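Local coordinates for putative Scyalone Dehydratase (Novosphingobium aromaticivorans DSM 12444, PDB 3EF8), which is of unknown function but, as a putative scytalone dehydratase with a SnoaL-like domain of the NTF2 clan, probably acts as a lyase, at residues M16-Y20 with Q122-R128; L108-D114 with R128-M134. One frame throughout, in Å; residues are numbered along the deposited sequence. Where two conformers were deposited one is given.

Contact 1: residues M16-Y20 with Q122-R128; sequences MMFDY and QWKFKRR
Selenomethionine Met16 and Phe125 anchor the packing of helix 3-25 onto the strand 122-136, the helix-on-curved-sheet arrangement of NTF2-like folds. With CG anti to the backbone N (chi1 -177°) and bends further out, the Met16 chain lays its methyl CE over the centre of the Phe125 ring, 3.7 Å from the centroid, a CH-pi contact beside the Met-aromatic one made by SE. A flexible, unbranched selenoether chain suits this place, since its bends let it follow a flat ring.

Among the aromatic groups, Phe125 turns its edge toward the face of Tyr20, a T-shaped pair with centroids 5.6 Å apart. Arg128 adds a cation-pi contact: its NH1 stands over the Tyr20 ring, 3.4 Å from CE1, the guanidinium edge-on to it. The opposite face of Phe125 from Met16 is covered by Arg128 CD.

The polar links run through water. One water donates to Met17 O and accepts from Arg128 NH1; another joins Asp19 OD2 to Gln122 NE2, which also donates to Trp123 O at 2.9 Å, in its carbonyl plane. Asp114 pairs with Arg128 NH2. The chemistry implies a largely apolar interface where the Tyr20 face, a water and the Asp114 carboxylate probably together offset a buried guanidinium's charge.

Contact 2: residues L108-D114 with R128-M134; sequences LYGQYFD and RELRTTM
Tyr112 and Phe113 each receive an arginine from the facing strand, and torsions put the flat groups in place: Arg131 sets CG anti to its carbonyl carbon (chi1 -60°) and then runs extended to NE, reaching across to Phe113, whereas Arg128 bends at chi3 (78°) to lie against Tyr112. The setting is the antiparallel beta hairpin of strands 106-119 and 122-136, part of the curved sheet of this NTF2-like fold.

Paired backbone bonds link Gln111 with Arg131 and Phe113 with Glu129. At Tyr109 the register slips: its carbonyl accepts from both Thr133 N and Met134 N, a classic beta bulge.

On the sheet face that carries Tyr112, Leu130 and Arg128, the Arg128 guanidinium stacks on the Tyr112 ring with centres 3.7 Å apart, while Leu130 CD1 covers the opposite ring face. Asp114 holds the Arg128 guanidinium side-on, OD1 taking NE at 2.9 Å and OD2 taking NH2 at 2.8 Å, which fixes its rotation. Leu108 and Leu130 meet tip to tip beyond, suited to this buried apolar part.

On the sheet face that carries Phe113, Glu129 and Arg131, the Arg131 guanidinium stacks flat on Phe113, planes 17° apart. A long arginine suits this partly exposed place, offering a flat surface to the ring and its N-H groups to Glu129 and water. A water takes a bond from Arg131 NH1 and donates to Gln111 OE1. Glu129 OE2 alone receives both Arg131 NE, at 2.7 Å, and Arg131 NH2, at 3.1 Å, from the same side of the carboxylate plane.

Overall arrangement
Both contacts use strand 122-136, and Arg128 belongs to each: one arginine meets Tyr20 of the helix in contact 1 and Tyr112 and Asp114 of the neighbouring strand in contact 2. Contact 1 is buried and joins helix to sheet through side chains and waters, with Phe125 and Met17 also packing against Asp114. Contact 2 joins adjacent strands by backbone hydrogen bonds and is only partly buried. Each of its faces has an ion pair and an arginine stacked on a ring, but Arg128-Asp114 is buried beside contact 1, whereas Arg131 and Glu129 are partly exposed. Its Tyr109 end packs on Ile96 of the third subunit; Asp19 of contact 1 instead pairs with Arg90 of the second subunit.

Contact 1: residues M16-Y20 with Q122-R128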
loop_
_atom_site.group_PDB
_atom_site.type_symbol
_atom_site.label_atom_id
_atom_site.label_comp_id
_atom_site.label_asym_id
_atom_site.label_seq_id
_atom_site.Cartn_x
_atom_site.Cartn_y
_atom_site.Cartn_z
HETATM N N MSE A 16 1.778 7.795 -12.530
HETATM C CA MSE A 16 1.001 9.044 -12.599
HETATM C C MSE A 16 0.148 9.175 -11.363
HETATM O O MSE A 16 0.054 10.266 -10.764
HETATM C CB MSE A 16 0.177 9.075 -13.891
HETATM C CG MSE A 16 -0.589 10.322 -14.113
HETATM SE SE MSE A 16 -2.258 10.463 -13.129
HETATM C CE MSE A 16 -3.344 9.293 -14.325
HETATM N N MSE A 17 -0.466 8.072 -10.941
HETATM C CA MSE A 17 -1.329 8.089 -9.763
HETATM C C MSE A 17 -0.523 8.453 -8.508
HETATM O O MSE A 17 -1.028 9.154 -7.620
HETATM C CB MSE A 17 -2.046 6.765 -9.581
HETATM C CG MSE A 17 -2.986 6.439 -10.789
HETATM SE SE MSE A 17 -3.722 4.695 -10.711
HETATM C CE MSE A 17 -4.901 4.806 -9.156
ATOM N N PHE A 18 0.704 7.969 -8.456
ATOM C CA PHE A 18 1.586 8.252 -7.335
ATOM C C PHE A 18 2.083 9.659 -7.392
ATOM O O PHE A 18 2.197 10.355 -6.360
ATOM C CB PHE A 18 2.756 7.286 -7.281
ATOM C CG PHE A 18 2.355 5.833 -7.164
ATOM C CD1 PHE A 18 1.148 5.457 -6.570
ATOM C CD2 PHE A 18 3.193 4.837 -7.636
ATOM C CE1 PHE A 18 0.775 4.094 -6.469
ATOM C CE2 PHE A 18 2.853 3.504 -7.526
ATOM C CZ PHE A 18 1.641 3.125 -6.967
ATOM N N ASP A 19 2.400 10.142 -8.579
ATOM C CA ASP A 19 2.785 11.544 -8.718
ATOM C C ASP A 19 1.663 12.444 -8.268
ATOM O O ASP A 19 1.858 13.476 -7.607
ATOM C CB ASP A 19 3.088 11.887 -10.182
ATOM C CG ASP A 19 4.411 11.319 -10.674
ATOM O OD1 ASP A 19 5.312 10.931 -9.883
ATOM O OD2 ASP A 19 4.582 11.272 -11.925
ATOM N N TYR A 20 0.429 12.074 -8.601
ATOM C CA TYR A 20 -0.738 12.827 -8.141
ATOM C C TYR A 20 -0.816 12.938 -6.615
ATOM O O TYR A 20 -0.917 14.017 -6.041
ATOM C CB TYR A 20 -2.064 12.240 -8.704
ATOM C CG TYR A 20 -3.323 12.868 -8.156
ATOM C CD1 TYR A 20 -3.843 12.449 -6.962
ATOM C CD2 TYR A 20 -3.973 13.886 -8.829
ATOM C CE1 TYR A 20 -5.005 13.013 -6.405
ATOM C CE2 TYR A 20 -5.139 14.454 -8.272
ATOM C CZ TYR A 20 -5.622 13.997 -7.073
ATOM O OH TYR A 20 -6.757 14.548 -6.472
ATOM N N GLN A 122 1.659 11.187 -22.101
ATOM C CA GLN A 122 1.346 11.289 -20.659
ATOM C C GLN A 122 -0.047 10.792 -20.321
ATOM O O GLN A 122 -1.049 11.198 -20.912
ATOM C CB GLN A 122 1.426 12.752 -20.235
ATOM C CG GLN A 122 0.967 13.087 -18.805
ATOM C CD GLN A 122 1.963 12.620 -17.746
ATOM O OE1 GLN A 122 3.149 12.964 -17.821
ATOM N NE2 GLN A 122 1.489 11.849 -16.742
ATOM N N TRP A 123 -0.117 9.917 -19.316
ATOM C CA TRP A 123 -1.411 9.522 -18.785
ATOM C C TRP A 123 -1.989 10.627 -17.942
ATOM O O TRP A 123 -1.296 11.270 -17.157
ATOM C CB TRP A 123 -1.290 8.216 -17.973
ATOM C CG TRP A 123 -1.014 6.995 -18.859
ATOM C CD1 TRP A 123 0.183 6.455 -19.154
ATOM C CD2 TRP A 123 -1.992 6.209 -19.575
ATOM N NE1 TRP A 123 0.038 5.359 -19.986
ATOM C CE2 TRP A 123 -1.289 5.216 -20.279
ATOM C CE3 TRP A 123 -3.375 6.271 -19.702
ATOM C CZ2 TRP A 123 -1.935 4.256 -21.052
ATOM C CZ3 TRP A 123 -4.008 5.313 -20.483
ATOM C CH2 TRP A 123 -3.287 4.333 -21.139
ATOM N N LYS A 124 -3.271 10.819 -18.103
ATOM C CA LYS A 124 -4.044 11.820 -17.394
ATOM C C LYS A 124 -5.377 11.262 -17.012
ATOM O O LYS A 124 -5.885 10.342 -17.646
ATOM C CB LYS A 124 -4.250 13.075 -18.275
ATOM C CG LYS A 124 -2.943 13.765 -18.608
ATOM C CD LYS A 124 -3.204 15.059 -19.327
ATOM C CE LYS A 124 -1.917 15.767 -19.636
ATOM N NZ LYS A 124 -2.233 16.985 -20.475
ATOM N N PHE A 125 -5.927 11.819 -15.946
ATOM C CA PHE A 125 -7.278 11.497 -15.573
ATOM C C PHE A 125 -8.317 12.104 -16.475
ATOM O O PHE A 125 -8.335 13.302 -16.698
ATOM C CB PHE A 125 -7.632 11.885 -14.130
ATOM C CG PHE A 125 -6.796 11.140 -13.082
ATOM C CD1 PHE A 125 -7.053 9.813 -12.796
ATOM C CD2 PHE A 125 -5.788 11.795 -12.358
ATOM C CE1 PHE A 125 -6.320 9.138 -11.826
ATOM C CE2 PHE A 125 -5.029 11.125 -11.424
ATOM C CZ PHE A 125 -5.337 9.815 -11.130
ATOM N N LYS A 126 -9.236 11.258 -16.932
ATOM C CA LYS A 126 -10.447 11.752 -17.622
ATOM C C LYS A 126 -11.649 11.740 -16.682
ATOM O O LYS A 126 -12.473 12.629 -16.682
ATOM C CB LYS A 126 -10.731 10.965 -18.897
ATOM C CG LYS A 126 -11.937 11.530 -19.658
ATOM C CD LYS A 126 -11.700 11.441 -21.155
ATOM C CE LYS A 126 -12.860 12.035 -21.978
ATOM N NZ LYS A 126 -14.088 11.256 -21.831
ATOM N N ARG A 127 -11.741 10.712 -15.834
ATOM C CA ARG A 127 -12.744 10.663 -14.792
ATOM C C ARG A 127 -12.151 10.049 -13.534
ATOM O O ARG A 127 -11.393 9.100 -13.619
ATOM C CB ARG A 127 -13.980 9.830 -15.194
ATOM C CG ARG A 127 -15.046 9.865 -14.114
ATOM C CD ARG A 127 -16.414 9.298 -14.591
ATOM N NE ARG A 127 -17.280 8.988 -13.444
ATOM C CZ ARG A 127 -18.096 9.876 -12.890
ATOM N NH1 ARG A 127 -18.146 11.106 -13.386
ATOM N NH2 ARG A 127 -18.839 9.560 -11.850
ATOM N N ARG A 128 -12.484 10.632 -12.383
ATOM C CA ARG A 128 -12.242 10.012 -11.071
ATOM C C ARG A 128 -13.512 10.005 -10.275
ATOM O O ARG A 128 -14.148 11.063 -10.092
ATOM C CB ARG A 128 -11.198 10.742 -10.228
ATOM C CG ARG A 128 -9.901 10.971 -10.860
ATOM C CD ARG A 128 -8.815 11.115 -9.809
ATOM N NE ARG A 128 -8.429 9.795 -9.292
ATOM C CZ ARG A 128 -7.363 9.544 -8.560
ATOM N NH1 ARG A 128 -6.621 10.530 -8.087
ATOM N NH2 ARG A 128 -7.040 8.301 -8.318
HETATM O O HOH W 1 -4.141 9.004 -6.934
HETATM O O HOH W 2 3.290 10.788 -14.385
#

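Contact 2: residues L108-D114 with R128-M134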
loop_
_atom_site.group_PDB
_atom_site.type_symbol
_atom_site.label_atom_id
_atom_site.label_comp_id
_atom_site.label_asym_id
_atom_site.label_seq_id
_atom_site.Cartn_x
_atom_site.Cartn_y
_atom_site.Cartn_z
ATOM N N LEU A 108 -9.732 8.969 5.749
ATOM C CA LEU A 108 -10.573 8.492 4.671
ATOM C C LEU A 108 -10.056 7.121 4.231
ATOM O O LEU A 108 -8.878 6.950 3.944
ATOM C CB LEU A 108 -10.551 9.447 3.468
ATOM C CG LEU A 108 -11.033 8.832 2.126
ATOM C CD1 LEU A 108 -12.466 8.746 2.342
ATOM C CD2 LEU A 108 -10.683 9.764 0.942
ATOM N N TYR A 109 -10.968 6.166 4.222
ATOM C CA TYR A 109 -10.759 4.831 3.640
ATOM C C TYR A 109 -11.611 4.774 2.398
ATOM O O TYR A 109 -12.827 4.892 2.489
ATOM C CB TYR A 109 -11.164 3.733 4.584
ATOM C CG TYR A 109 -10.542 3.795 5.944
ATOM C CD1 TYR A 109 -9.323 3.195 6.227
ATOM C CD2 TYR A 109 -11.198 4.487 6.959
ATOM C CE1 TYR A 109 -8.768 3.249 7.503
ATOM C CE2 TYR A 109 -10.680 4.510 8.236
ATOM C CZ TYR A 109 -9.459 3.905 8.498
ATOM O OH TYR A 109 -8.939 3.936 9.780
ATOM N N GLY A 110 -10.999 4.668 1.223
ATOM C CA GLY A 110 -11.772 4.832 0.017
ATOM C C GLY A 110 -11.370 3.912 -1.116
ATOM O O GLY A 110 -10.394 3.145 -1.011
ATOM N N GLN A 111 -12.150 4.004 -2.165
ATOM C CA GLN A 111 -11.896 3.346 -3.445
ATOM C C GLN A 111 -11.960 4.384 -4.530
ATOM O O GLN A 111 -12.892 5.210 -4.530
ATOM C CB GLN A 111 -12.965 2.284 -3.721
ATOM C CG GLN A 111 -13.159 1.294 -2.613
ATOM C CD GLN A 111 -14.360 0.361 -2.871
ATOM O OE1 GLN A 111 -15.187 0.655 -3.756
ATOM N NE2 GLN A 111 -14.479 -0.706 -2.096
ATOM N N TYR A 112 -11.046 4.355 -5.464
ATOM C CA TYR A 112 -11.142 5.168 -6.645
ATOM C C TYR A 112 -11.494 4.350 -7.853
ATOM O O TYR A 112 -10.840 3.363 -8.127
ATOM C CB TYR A 112 -9.827 5.902 -6.924
ATOM C CG TYR A 112 -9.676 7.231 -6.269
ATOM C CD1 TYR A 112 -10.469 8.276 -6.673
ATOM C CD2 TYR A 112 -8.745 7.441 -5.305
ATOM C CE1 TYR A 112 -10.365 9.519 -6.150
ATOM C CE2 TYR A 112 -8.609 8.759 -4.736
ATOM C CZ TYR A 112 -9.424 9.750 -5.194
ATOM O OH TYR A 112 -9.369 11.052 -4.652
ATOM N N PHE A 113 -12.484 4.836 -8.595
ATOM C CA PHE A 113 -12.870 4.274 -9.880
ATOM C C PHE A 113 -12.534 5.343 -10.903
ATOM O O PHE A 113 -13.213 6.358 -10.995
ATOM C CB PHE A 113 -14.335 3.853 -9.907
ATOM C CG PHE A 113 -14.595 2.584 -9.166
ATOM C CD1 PHE A 113 -14.621 2.567 -7.787
ATOM C CD2 PHE A 113 -14.727 1.390 -9.834
ATOM C CE1 PHE A 113 -14.782 1.378 -7.104
ATOM C CE2 PHE A 113 -14.917 0.218 -9.123
ATOM C CZ PHE A 113 -14.955 0.231 -7.773
ATOM N N ASP A 114 -11.490 5.118 -11.674
ATOM C CA ASP A 114 -10.941 6.083 -12.580
ATOM C C ASP A 114 -10.949 5.609 -14.025
ATOM O O ASP A 114 -10.915 4.406 -14.301
ATOM C CB ASP A 114 -9.461 6.355 -12.200
ATOM C CG ASP A 114 -9.265 6.888 -10.772
ATOM O OD1 ASP A 114 -10.097 7.710 -10.302
ATOM O OD2 ASP A 114 -8.225 6.487 -10.166
ATOM N N ARG A 128 -12.484 10.632 -12.383
ATOM C CA ARG A 128 -12.242 10.012 -11.071
ATOM C C ARG A 128 -13.512 10.005 -10.275
ATOM O O ARG A 128 -14.148 11.063 -10.092
ATOM C CB ARG A 128 -11.198 10.742 -10.228
ATOM C CG ARG A 128 -9.901 10.971 -10.860
ATOM C CD ARG A 128 -8.815 11.115 -9.809
ATOM N NE ARG A 128 -8.429 9.795 -9.292
ATOM C CZ ARG A 128 -7.363 9.544 -8.560
ATOM N NH1 ARG A 128 -6.621 10.530 -8.087
ATOM N NH2 ARG A 128 -7.040 8.301 -8.318
ATOM N N GLU A 129 -13.859 8.851 -9.743
ATOM C CA GLU A 129 -14.990 8.713 -8.881
ATOM C C GLU A 129 -14.498 8.111 -7.573
ATOM O O GLU A 129 -13.982 6.995 -7.539
ATOM C CB GLU A 129 -16.060 7.835 -9.492
ATOM C CG GLU A 129 -17.205 7.554 -8.575
ATOM C CD GLU A 129 -18.281 6.729 -9.226
ATOM O OE1 GLU A 129 -18.714 7.076 -10.351
ATOM O OE2 GLU A 129 -18.729 5.783 -8.596
ATOM N N LEU A 130 -14.602 8.864 -6.489
ATOM C CA LEU A 130 -14.260 8.372 -5.162
ATOM C C LEU A 130 -15.443 7.761 -4.533
ATOM O O LEU A 130 -16.523 8.410 -4.457
ATOM C CB LEU A 130 -13.767 9.490 -4.265
ATOM C CG LEU A 130 -13.478 9.098 -2.841
ATOM C CD1 LEU A 130 -12.246 8.191 -2.709
ATOM C CD2 LEU A 130 -13.282 10.366 -1.987
ATOM N N ARG A 131 -15.294 6.521 -4.065
ATOM C CA ARG A 131 -16.314 5.839 -3.276
ATOM C C ARG A 131 -15.741 5.697 -1.871
ATOM O O ARG A 131 -14.614 5.290 -1.693
ATOM C CB ARG A 131 -16.709 4.493 -3.875
ATOM C CG ARG A 131 -17.263 4.644 -5.280
ATOM C CD ARG A 131 -17.730 3.319 -5.842
ATOM N NE ARG A 131 -18.109 3.486 -7.233
ATOM C CZ ARG A 131 -18.326 2.490 -8.084
ATOM N NH1 ARG A 131 -18.231 1.227 -7.683
ATOM N NH2 ARG A 131 -18.646 2.766 -9.331
ATOM N N THR A 132 -16.495 6.122 -0.859
ATOM C CA THR A 132 -16.031 6.196 0.497
ATOM C C THR A 132 -16.466 4.970 1.274
ATOM O O THR A 132 -17.638 4.714 1.517
ATOM C CB THR A 132 -16.518 7.515 1.171
ATOM O OG1 THR A 132 -15.958 8.628 0.465
ATOM C CG2 THR A 132 -16.074 7.593 2.600
ATOM N N THR A 133 -15.493 4.146 1.609
ATOM C CA THR A 133 -15.713 2.936 2.370
ATOM C C THR A 133 -16.112 3.239 3.781
ATOM O O THR A 133 -17.039 2.647 4.323
ATOM C CB THR A 133 -14.416 2.084 2.351
ATOM O OG1 THR A 133 -14.013 1.954 0.992
ATOM C CG2 THR A 133 -14.598 0.709 3.006
HETATM N N MSE A 134 -15.411 4.204 4.363
HETATM C CA MSE A 134 -15.733 4.740 5.663
HETATM C C MSE A 134 -14.761 5.825 5.973
HETATM O O MSE A 134 -13.767 6.017 5.275
HETATM C CB MSE A 134 -15.708 3.673 6.728
HETATM C CG MSE A 134 -14.490 2.868 6.731
HETATM SE SE MSE A 134 -14.952 1.124 7.466
HETATM C CE MSE A 134 -13.326 0.900 8.324
HETATM O O HOH W 3 -11.352 1.148 0.971
HETATM O O HOH W 4 -17.378 -0.140 -5.210
#